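Long-range contact in putative transcriptional regulator (Clostridium difficile, PDB 3QI7), which is of unknown function but has a periplasmic-binding-protein-like fold and probably binds a small ligand, perhaps a sugar: residues 227-241 against 249-263. Numbering follows the deposited sequence.
Sequences INVFGVNEYMDEVIL and YIVAEQSNPSPIQTY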
ATOM      1  N   ILE A 227      21.500  11.340  -8.814  1.00 26.80           N
ATOM      2  CA  ILE A 227      20.171  11.953  -8.791  1.00 26.40           C
ATOM      3  C   ILE A 227      19.173  10.861  -8.502  1.00 25.01           C
ATOM      4  O   ILE A 227      19.427   9.693  -8.807  1.00 25.17           O
ATOM      5  CB  ILE A 227      19.839  12.649 -10.143  1.00 25.52           C
ATOM      6  CG1 ILE A 227      19.753  11.634 -11.312  1.00 27.59           C
ATOM      7  CG2 ILE A 227      20.907  13.729 -10.424  1.00 26.84           C
ATOM      8  CD1 ILE A 227      19.599  12.242 -12.746  1.00 30.83           C
ATOM      9  N   ASN A 228      18.045  11.236  -7.906  1.00 22.13           N
ATOM     10  CA  ASN A 228      16.912  10.324  -7.749  1.00 22.58           C
ATOM     11  C   ASN A 228      15.904  10.509  -8.860  1.00 23.51           C
ATOM     12  O   ASN A 228      15.497  11.642  -9.161  1.00 22.68           O
ATOM     13  CB  ASN A 228      16.195  10.518  -6.412  1.00 22.26           C
ATOM     14  CG  ASN A 228      15.140   9.446  -6.160  1.00 19.54           C
ATOM     15  OD1 ASN A 228      15.494   8.298  -5.971  1.00 22.57           O
ATOM     16  ND2 ASN A 228      13.849   9.805  -6.232  1.00 17.61           N
ATOM     17  N   VAL A 229      15.459   9.395  -9.453  1.00 20.30           N
ATOM     18  CA  VAL A 229      14.459   9.475 -10.511  1.00 20.66           C
ATOM     19  C   VAL A 229      13.174   8.793 -10.017  1.00 20.23           C
ATOM     20  O   VAL A 229      13.194   7.687  -9.462  1.00 20.46           O
ATOM     21  CB  VAL A 229      14.969   8.851 -11.828  1.00 20.27           C
ATOM     22  CG1 VAL A 229      13.841   8.824 -12.926  1.00 24.07           C
ATOM     23  CG2 VAL A 229      16.221   9.576 -12.338  1.00 22.28           C
ATOM     24  N   PHE A 230      12.044   9.458 -10.228  1.00 20.30           N
ATOM     25  CA  PHE A 230      10.777   8.952  -9.739  1.00 20.49           C
ATOM     26  C   PHE A 230       9.692   9.100 -10.770  1.00 20.08           C
ATOM     27  O   PHE A 230       9.558  10.175 -11.359  1.00 19.57           O
ATOM     28  CB  PHE A 230      10.374   9.763  -8.521  1.00 18.63           C
ATOM     29  CG  PHE A 230       9.040   9.372  -7.932  1.00 21.89           C
ATOM     30  CD1 PHE A 230       8.903   8.186  -7.219  1.00 21.51           C
ATOM     31  CD2 PHE A 230       7.943  10.203  -8.049  1.00 22.37           C
ATOM     32  CE1 PHE A 230       7.699   7.834  -6.620  1.00 21.54           C
ATOM     33  CE2 PHE A 230       6.723   9.833  -7.488  1.00 21.81           C
ATOM     34  CZ  PHE A 230       6.603   8.644  -6.774  1.00 20.31           C
ATOM     35  N   GLY A 231       8.876   8.053 -10.918  1.00 21.33           N
ATOM     36  CA  GLY A 231       7.683   8.090 -11.782  1.00 20.20           C
ATOM     37  C   GLY A 231       6.432   7.661 -11.033  1.00 21.88           C
ATOM     38  O   GLY A 231       6.493   7.191  -9.867  1.00 19.09           O
ATOM     39  N   VAL A 232       5.288   7.793 -11.702  1.00 22.20           N
ATOM     40  CA  VAL A 232       4.005   7.756 -11.000  1.00 22.85           C
ATOM     41  C   VAL A 232       3.138   6.546 -11.307  1.00 24.44           C
ATOM     42  O   VAL A 232       2.053   6.430 -10.745  1.00 20.46           O
ATOM     43  CB  VAL A 232       3.220   9.093 -11.158  1.00 22.10           C
ATOM     44  CG1 VAL A 232       4.069  10.297 -10.724  1.00 22.47           C
ATOM     45  CG2 VAL A 232       2.692   9.272 -12.595  1.00 21.37           C
ATOM     46  N   ASN A 233       3.646   5.617 -12.133  1.00 23.19           N
ATOM     47  CA  ASN A 233       2.974   4.334 -12.384  1.00 24.55           C
ATOM     48  C   ASN A 233       3.992   3.214 -12.708  1.00 22.72           C
ATOM     49  O   ASN A 233       5.204   3.466 -12.899  1.00 21.91           O
ATOM     50  CB  ASN A 233       1.911   4.463 -13.501  1.00 24.29           C
ATOM     51  CG  ASN A 233       2.486   5.040 -14.791  1.00 27.32           C
ATOM     52  OD1 ASN A 233       3.458   4.504 -15.344  1.00 26.69           O
ATOM     53  ND2 ASN A 233       1.911   6.159 -15.264  1.00 27.60           N
ATOM     54  N   GLU A 234       3.486   1.990 -12.764  1.00 22.99           N
ATOM     55  CA  GLU A 234       4.343   0.828 -12.856  1.00 25.30           C
ATOM     56  C   GLU A 234       5.056   0.807 -14.199  1.00 24.99           C
ATOM     57  O   GLU A 234       6.170   0.291 -14.304  1.00 23.53           O
ATOM     58  CB  GLU A 234       3.525  -0.451 -12.700  1.00 26.24           C
ATOM     59  CG  GLU A 234       2.920  -0.651 -11.331  1.00 32.95           C
ATOM     60  CD  GLU A 234       2.045  -1.905 -11.253  1.00 41.43           C
ATOM     61  OE1 GLU A 234       1.748  -2.511 -12.315  1.00 44.93           O
ATOM     62  OE2 GLU A 234       1.681  -2.293 -10.123  1.00 42.93           O
ATOM     63  N   TYR A 235       4.405   1.337 -15.229  1.00 24.27           N
ATOM     64  CA  TYR A 235       5.010   1.359 -16.571  1.00 26.06           C
ATOM     65  C   TYR A 235       6.252   2.276 -16.543  1.00 24.35           C
ATOM     66  O   TYR A 235       7.323   1.897 -17.022  1.00 22.66           O
ATOM     67  CB  TYR A 235       4.006   1.805 -17.644  1.00 26.94           C
ATOM     68  CG  TYR A 235       4.572   1.695 -19.050  1.00 29.53           C
ATOM     69  CD1 TYR A 235       4.542   0.486 -19.740  1.00 34.78           C
ATOM     70  CD2 TYR A 235       5.186   2.774 -19.656  1.00 34.63           C
ATOM     71  CE1 TYR A 235       5.098   0.363 -21.021  1.00 39.61           C
ATOM     72  CE2 TYR A 235       5.744   2.658 -20.931  1.00 37.37           C
ATOM     73  CZ  TYR A 235       5.696   1.449 -21.604  1.00 37.94           C
ATOM     74  OH  TYR A 235       6.247   1.351 -22.863  1.00 36.66           O
HETATM   75  N   MSE A 236       6.117   3.450 -15.927  1.00 22.66           N
HETATM   76  CA  MSE A 236       7.263   4.349 -15.718  1.00 21.66           C
HETATM   77  C   MSE A 236       8.320   3.700 -14.847  1.00 23.18           C
HETATM   78  O   MSE A 236       9.525   3.848 -15.149  1.00 23.73           O
HETATM   79  CB  MSE A 236       6.843   5.696 -15.078  1.00 22.84           C
HETATM   80  CG  MSE A 236       5.964   6.507 -15.947  1.00 25.15           C
HETATM   81 SE   MSE A 236       5.952   8.317 -15.343  0.75 20.58          SE
HETATM   82  CE  MSE A 236       4.407   8.939 -16.329  1.00 21.04           C
ATOM     83  N   ASP A 237       7.889   2.990 -13.783  1.00 21.62           N
ATOM     84  CA  ASP A 237       8.817   2.348 -12.859  1.00 21.36           C
ATOM     85  C   ASP A 237       9.716   1.373 -13.628  1.00 21.90           C
ATOM     86  O   ASP A 237      10.928   1.294 -13.390  1.00 21.58           O
ATOM     87  CB  ASP A 237       8.107   1.541 -11.767  1.00 19.61           C
ATOM     88  CG  ASP A 237       7.410   2.416 -10.732  1.00 22.16           C
ATOM     89  OD1 ASP A 237       7.869   3.564 -10.492  1.00 22.83           O
ATOM     90  OD2 ASP A 237       6.408   1.917 -10.185  1.00 21.43           O
ATOM     91  N   GLU A 238       9.110   0.636 -14.533  1.00 21.92           N
ATOM     92  CA  GLU A 238       9.849  -0.340 -15.330  1.00 23.20           C
ATOM     93  C   GLU A 238      10.961   0.299 -16.187  1.00 25.02           C
ATOM     94  O   GLU A 238      12.126  -0.161 -16.188  1.00 24.64           O
ATOM     95  CB  GLU A 238       8.873  -1.140 -16.220  1.00 25.84           C
ATOM     96  CG  GLU A 238       9.548  -2.413 -16.828  1.00 25.28           C
ATOM     97  CD  GLU A 238       8.613  -3.281 -17.700  1.00 42.93           C
ATOM     98  OE1 GLU A 238       7.863  -2.727 -18.550  1.00 46.73           O
ATOM     99  OE2 GLU A 238       8.636  -4.530 -17.541  1.00 51.66           O
ATOM    100  N   VAL A 239      10.588   1.344 -16.923  1.00 24.02           N
ATOM    101  CA  VAL A 239      11.529   2.104 -17.767  1.00 23.73           C
ATOM    102  C   VAL A 239      12.634   2.713 -16.890  1.00 24.22           C
ATOM    103  O   VAL A 239      13.822   2.606 -17.218  1.00 21.39           O
ATOM    104  CB  VAL A 239      10.814   3.239 -18.547  1.00 24.39           C
ATOM    105  CG1 VAL A 239      11.832   4.170 -19.206  1.00 22.52           C
ATOM    106  CG2 VAL A 239       9.787   2.655 -19.553  1.00 25.09           C
ATOM    107  N   ILE A 240      12.243   3.301 -15.751  1.00 20.09           N
ATOM    108  CA  ILE A 240      13.185   3.972 -14.832  1.00 21.66           C
ATOM    109  C   ILE A 240      14.192   3.032 -14.151  1.00 21.41           C
ATOM    110  O   ILE A 240      15.376   3.365 -14.043  1.00 20.18           O
ATOM    111  CB  ILE A 240      12.418   4.786 -13.753  1.00 19.82           C
ATOM    112  CG1 ILE A 240      11.760   5.985 -14.412  1.00 23.33           C
ATOM    113  CG2 ILE A 240      13.336   5.275 -12.603  1.00 20.31           C
ATOM    114  CD1 ILE A 240      10.647   6.609 -13.608  1.00 24.69           C
ATOM    115  N   LEU A 241      13.700   1.910 -13.647  1.00 22.97           N
ATOM    116  CA  LEU A 241      14.554   0.908 -13.009  1.00 21.71           C
ATOM    117  C   LEU A 241      15.496   0.249 -14.032  1.00 23.62           C
ATOM    118  O   LEU A 241      16.670   0.046 -13.757  1.00 23.79           O
ATOM    119  CB  LEU A 241      13.692  -0.128 -12.314  1.00 19.09           C
ATOM    120  CG  LEU A 241      13.091   0.307 -10.968  1.00 20.50           C
ATOM    121  CD1 LEU A 241      12.080  -0.723 -10.471  1.00 18.06           C
ATOM    122  CD2 LEU A 241      14.183   0.586  -9.911  1.00 23.15           C
ATOM    123  N   TYR A 249      22.029   5.508 -11.412  1.00 26.31           N
ATOM    124  CA  TYR A 249      21.488   6.582 -10.616  1.00 25.19           C
ATOM    125  C   TYR A 249      20.716   6.002  -9.441  1.00 23.32           C
ATOM    126  O   TYR A 249      20.841   4.807  -9.157  1.00 24.73           O
ATOM    127  CB  TYR A 249      20.654   7.553 -11.493  1.00 26.18           C
ATOM    128  CG  TYR A 249      19.577   6.959 -12.376  1.00 24.22           C
ATOM    129  CD1 TYR A 249      18.366   6.533 -11.857  1.00 20.00           C
ATOM    130  CD2 TYR A 249      19.754   6.886 -13.754  1.00 26.15           C
ATOM    131  CE1 TYR A 249      17.334   6.043 -12.692  1.00 21.13           C
ATOM    132  CE2 TYR A 249      18.753   6.376 -14.591  1.00 21.62           C
ATOM    133  CZ  TYR A 249      17.562   5.955 -14.070  1.00 23.85           C
ATOM    134  OH  TYR A 249      16.602   5.474 -14.928  1.00 25.47           O
ATOM    135  N   ILE A 250      19.971   6.841  -8.736  1.00 23.86           N
ATOM    136  CA  ILE A 250      19.206   6.406  -7.574  1.00 21.02           C
ATOM    137  C   ILE A 250      17.708   6.298  -7.889  1.00 21.89           C
ATOM    138  O   ILE A 250      17.142   7.157  -8.575  1.00 20.61           O
ATOM    139  CB  ILE A 250      19.387   7.386  -6.377  1.00 22.71           C
ATOM    140  CG1 ILE A 250      20.852   7.482  -5.955  1.00 23.22           C
ATOM    141  CG2 ILE A 250      18.559   6.978  -5.201  1.00 20.47           C
ATOM    142  CD1 ILE A 250      21.220   8.874  -5.366  1.00 22.59           C
ATOM    143  N   VAL A 251      17.087   5.231  -7.404  1.00 19.61           N
ATOM    144  CA  VAL A 251      15.625   5.091  -7.415  1.00 20.47           C
ATOM    145  C   VAL A 251      15.178   4.742  -5.994  1.00 21.28           C
ATOM    146  O   VAL A 251      15.039   3.568  -5.603  1.00 19.64           O
ATOM    147  CB  VAL A 251      15.131   4.056  -8.450  1.00 19.11           C
ATOM    148  CG1 VAL A 251      13.606   4.092  -8.545  1.00 21.80           C
ATOM    149  CG2 VAL A 251      15.821   4.319  -9.813  1.00 21.77           C
ATOM    150  N   ALA A 252      14.922   5.791  -5.220  1.00 20.38           N
ATOM    151  CA  ALA A 252      14.625   5.613  -3.789  1.00 21.89           C
ATOM    152  C   ALA A 252      13.345   4.781  -3.612  1.00 19.44           C
ATOM    153  O   ALA A 252      13.271   3.931  -2.715  1.00 17.24           O
ATOM    154  CB  ALA A 252      14.495   6.967  -3.111  1.00 21.29           C
ATOM    155  N   GLU A 253      12.350   5.035  -4.471  1.00 17.20           N
ATOM    156  CA  GLU A 253      11.068   4.316  -4.471  1.00 18.27           C
ATOM    157  C   GLU A 253      10.378   4.205  -5.846  1.00 17.73           C
ATOM    158  O   GLU A 253      10.375   5.138  -6.646  1.00 20.78           O
ATOM    159  CB  GLU A 253      10.063   5.010  -3.494  1.00 17.04           C
ATOM    160  CG  GLU A 253      10.539   5.121  -2.065  1.00 20.12           C
ATOM    161  CD  GLU A 253       9.498   5.736  -1.138  1.00 21.90           C
ATOM    162  OE1 GLU A 253       8.595   6.401  -1.654  1.00 22.35           O
ATOM    163  OE2 GLU A 253       9.597   5.575   0.101  1.00 25.92           O
ATOM    164  N   GLN A 254       9.706   3.078  -6.080  1.00 18.80           N
ATOM    165  CA  GLN A 254       8.714   2.968  -7.153  1.00 18.51           C
ATOM    166  C   GLN A 254       7.533   3.912  -6.837  1.00 20.35           C
ATOM    167  O   GLN A 254       7.342   4.324  -5.685  1.00 19.39           O
ATOM    168  CB  GLN A 254       8.159   1.557  -7.215  1.00 18.27           C
ATOM    169  CG  GLN A 254       9.200   0.444  -7.552  1.00 18.24           C
ATOM    170  CD  GLN A 254       8.891  -0.863  -6.858  1.00 21.92           C
ATOM    171  OE1 GLN A 254       9.160  -1.020  -5.663  1.00 18.89           O
ATOM    172  NE2 GLN A 254       8.286  -1.799  -7.592  1.00 18.08           N
ATOM    173  N   SER A 255       6.725   4.183  -7.855  1.00 21.47           N
ATOM    174  CA  SER A 255       5.439   4.857  -7.706  1.00 20.60           C
ATOM    175  C   SER A 255       4.732   4.407  -6.426  1.00 22.11           C
ATOM    176  O   SER A 255       4.305   5.231  -5.601  1.00 23.21           O
ATOM    177  CB  SER A 255       4.585   4.615  -8.962  1.00 25.26           C
ATOM    178  OG  SER A 255       4.402   3.245  -9.278  1.00 21.64           O
ATOM    179  N   ASN A 256       4.624   3.097  -6.269  1.00 21.45           N
ATOM    180  CA  ASN A 256       4.224   2.473  -5.016  1.00 22.42           C
ATOM    181  C   ASN A 256       5.188   1.329  -4.720  1.00 22.36           C
ATOM    182  O   ASN A 256       5.242   0.395  -5.492  1.00 19.80           O
ATOM    183  CB  ASN A 256       2.809   1.939  -5.114  1.00 22.68           C
ATOM    184  CG  ASN A 256       1.791   3.050  -5.089  1.00 31.08           C
ATOM    185  OD1 ASN A 256       1.568   3.672  -4.052  1.00 35.89           O
ATOM    186  ND2 ASN A 256       1.242   3.363  -6.249  1.00 27.58           N
ATOM    187  N   PRO A 257       5.964   1.419  -3.622  1.00 23.04           N
ATOM    188  CA  PRO A 257       6.938   0.360  -3.325  1.00 23.53           C
ATOM    189  C   PRO A 257       6.332  -1.041  -3.259  1.00 23.33           C
ATOM    190  O   PRO A 257       5.330  -1.259  -2.591  1.00 19.85           O
ATOM    191  CB  PRO A 257       7.494   0.761  -1.966  1.00 23.66           C
ATOM    192  CG  PRO A 257       7.382   2.273  -1.958  1.00 27.24           C
ATOM    193  CD  PRO A 257       6.046   2.518  -2.641  1.00 22.16           C
ATOM    194  N   SER A 258       6.942  -1.954  -4.007  1.00 22.54           N
ATOM    195  CA  SER A 258       6.492  -3.330  -4.094  1.00 23.84           C
ATOM    196  C   SER A 258       7.584  -4.260  -4.622  1.00 23.42           C
ATOM    197  O   SER A 258       8.043  -4.085  -5.740  1.00 20.14           O
ATOM    198  CB  SER A 258       5.269  -3.436  -5.003  1.00 23.82           C
ATOM    199  OG  SER A 258       4.920  -4.796  -5.139  1.00 23.39           O
ATOM    200  N   PRO A 259       7.977  -5.260  -3.825  1.00 20.62           N
ATOM    201  CA  PRO A 259       8.963  -6.240  -4.290  1.00 22.16           C
ATOM    202  C   PRO A 259       8.457  -7.091  -5.447  1.00 24.59           C
ATOM    203  O   PRO A 259       9.264  -7.584  -6.277  1.00 25.37           O
ATOM    204  CB  PRO A 259       9.198  -7.121  -3.053  1.00 18.30           C
ATOM    205  CG  PRO A 259       8.664  -6.362  -1.906  1.00 24.39           C
ATOM    206  CD  PRO A 259       7.572  -5.493  -2.430  1.00 19.77           C
ATOM    207  N   ILE A 260       7.139  -7.312  -5.490  1.00 23.44           N
ATOM    208  CA  ILE A 260       6.561  -8.238  -6.461  1.00 23.21           C
ATOM    209  C   ILE A 260       6.199  -7.573  -7.805  1.00 25.82           C
ATOM    210  O   ILE A 260       6.250  -8.229  -8.854  1.00 25.12           O
ATOM    211  CB  ILE A 260       5.367  -9.001  -5.844  1.00 26.40           C
ATOM    212  CG1 ILE A 260       4.877 -10.116  -6.782  1.00 26.47           C
ATOM    213  CG2 ILE A 260       4.225  -8.041  -5.460  1.00 17.96           C
ATOM    214  CD1 ILE A 260       5.945 -11.145  -7.162  1.00 31.05           C
ATOM    215  N   GLN A 261       5.902  -6.277  -7.805  1.00 24.96           N
ATOM    216  CA  GLN A 261       5.586  -5.570  -9.062  1.00 24.12           C
ATOM    217  C   GLN A 261       6.831  -4.983  -9.674  1.00 23.74           C
ATOM    218  O   GLN A 261       7.596  -4.275  -8.995  1.00 22.90           O
ATOM    219  CB  GLN A 261       4.593  -4.421  -8.812  1.00 22.80           C
ATOM    220  CG  GLN A 261       3.266  -4.851  -8.322  1.00 36.53           C
ATOM    221  CD  GLN A 261       2.590  -5.811  -9.288  1.00 45.34           C
ATOM    222  OE1 GLN A 261       2.428  -6.993  -8.982  1.00 46.10           O
ATOM    223  NE2 GLN A 261       2.233  -5.311 -10.476  1.00 36.78           N
ATOM    224  N   THR A 262       7.049  -5.281 -10.953  1.00 24.68           N
ATOM    225  CA  THR A 262       8.113  -4.644 -11.740  1.00 25.59           C
ATOM    226  C   THR A 262       9.536  -5.121 -11.402  1.00 22.37           C
ATOM    227  O   THR A 262      10.307  -5.441 -12.302  1.00 21.08           O
ATOM    228  CB  THR A 262       8.085  -3.072 -11.649  1.00 27.29           C
ATOM    229  OG1 THR A 262       6.749  -2.569 -11.897  1.00 24.20           O
ATOM    230  CG2 THR A 262       9.080  -2.490 -12.662  1.00 25.33           C
ATOM    231  N   TYR A 263       9.904  -5.143 -10.131  1.00 21.13           N
ATOM    232  CA  TYR A 263      11.278  -5.562  -9.741  1.00 23.65           C
ATOM    233  C   TYR A 263      11.715  -6.899 -10.333  1.00 22.74           C
ATOM    234  O   TYR A 263      12.806  -6.998 -10.934  1.00 25.22           O
ATOM    235  CB  TYR A 263      11.494  -5.523  -8.212  1.00 21.97           C
ATOM    236  CG  TYR A 263      12.215  -4.238  -7.781  1.00 23.13           C
ATOM    237  CD1 TYR A 263      13.555  -4.038  -8.114  1.00 22.56           C
ATOM    238  CD2 TYR A 263      11.554  -3.218  -7.087  1.00 22.64           C
ATOM    239  CE1 TYR A 263      14.230  -2.871  -7.765  1.00 21.46           C
ATOM    240  CE2 TYR A 263      12.232  -2.043  -6.715  1.00 22.29           C
ATOM    241  CZ  TYR A 263      13.571  -1.868  -7.059  1.00 20.55           C
ATOM    242  OH  TYR A 263      14.318  -0.737  -6.730  1.00 21.77           O
TER
HETATM  243  O   HOH W   1      12.384   7.215  -6.864  1.00 15.88           O
HETATM  244  O   HOH W   2       9.754   5.522  -9.607  1.00 24.84           O
HETATM  245  O   HOH W   3       5.922  -3.184 -14.242  1.00 27.64           O
HETATM  246  O   HOH W   4       6.349  -0.838  -9.879  1.00 22.65           O
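Asn228 and Ile250 form a single parallel bridge, Ile250 N donating to Ile227 O and Ile250 O accepting from Val229 N (both 2.9 Å), before the chain after Ile250 runs on past the start of helix 234-247. Asn228 extends the pairing: its CG lies anti to the backbone N (chi1 -172°), which carries OD1 to Ala252 N (2.7 Å), where Ala252 N meets OD1 in the plane of the side-chain carbonyl, while ND2 reaches a water shared with Val229 O and Glu253 N. On the helix's first turn, the Asp237 carboxylate grips Ser255 twice from the syn side: OD1 takes Ser255 N (2.9 Å, N-H...O 169°) and OD2 takes Ser255 OG (2.6 Å). With OG between its own N and carbonyl carbon (chi1 55°), Ser255 offers both donors to the one carboxylate. One water adds a third bond to this buried carboxylate at OD1, and another adds a fourth at OD2. Val229 CG2 lies over one face of the Tyr249 ring, offset toward its rim, and the Tyr249 OH donates to a lone pair of Ile240 O (2.6 Å). Leu241 CD2 packs on Val251 CG1, and its CD1 stands over the centre of the Tyr263 ring in a CH-pi contact. Where Glu234 is exposed, Gln261 NE2 meets its OE2 (3.1 Å) from above the carboxylate plane. Arg143, outside both segments, forms a salt bridge with Glu253 and a hydrogen bond with Ser255 O. Strand, helix and a parallel return reduced to one bridge are reminiscent of a beta-alpha-beta unit beside edge strand 228-231 of the three-stranded parallel sheet, consistent with the Rossmann-like lobes of periplasmic binding proteins.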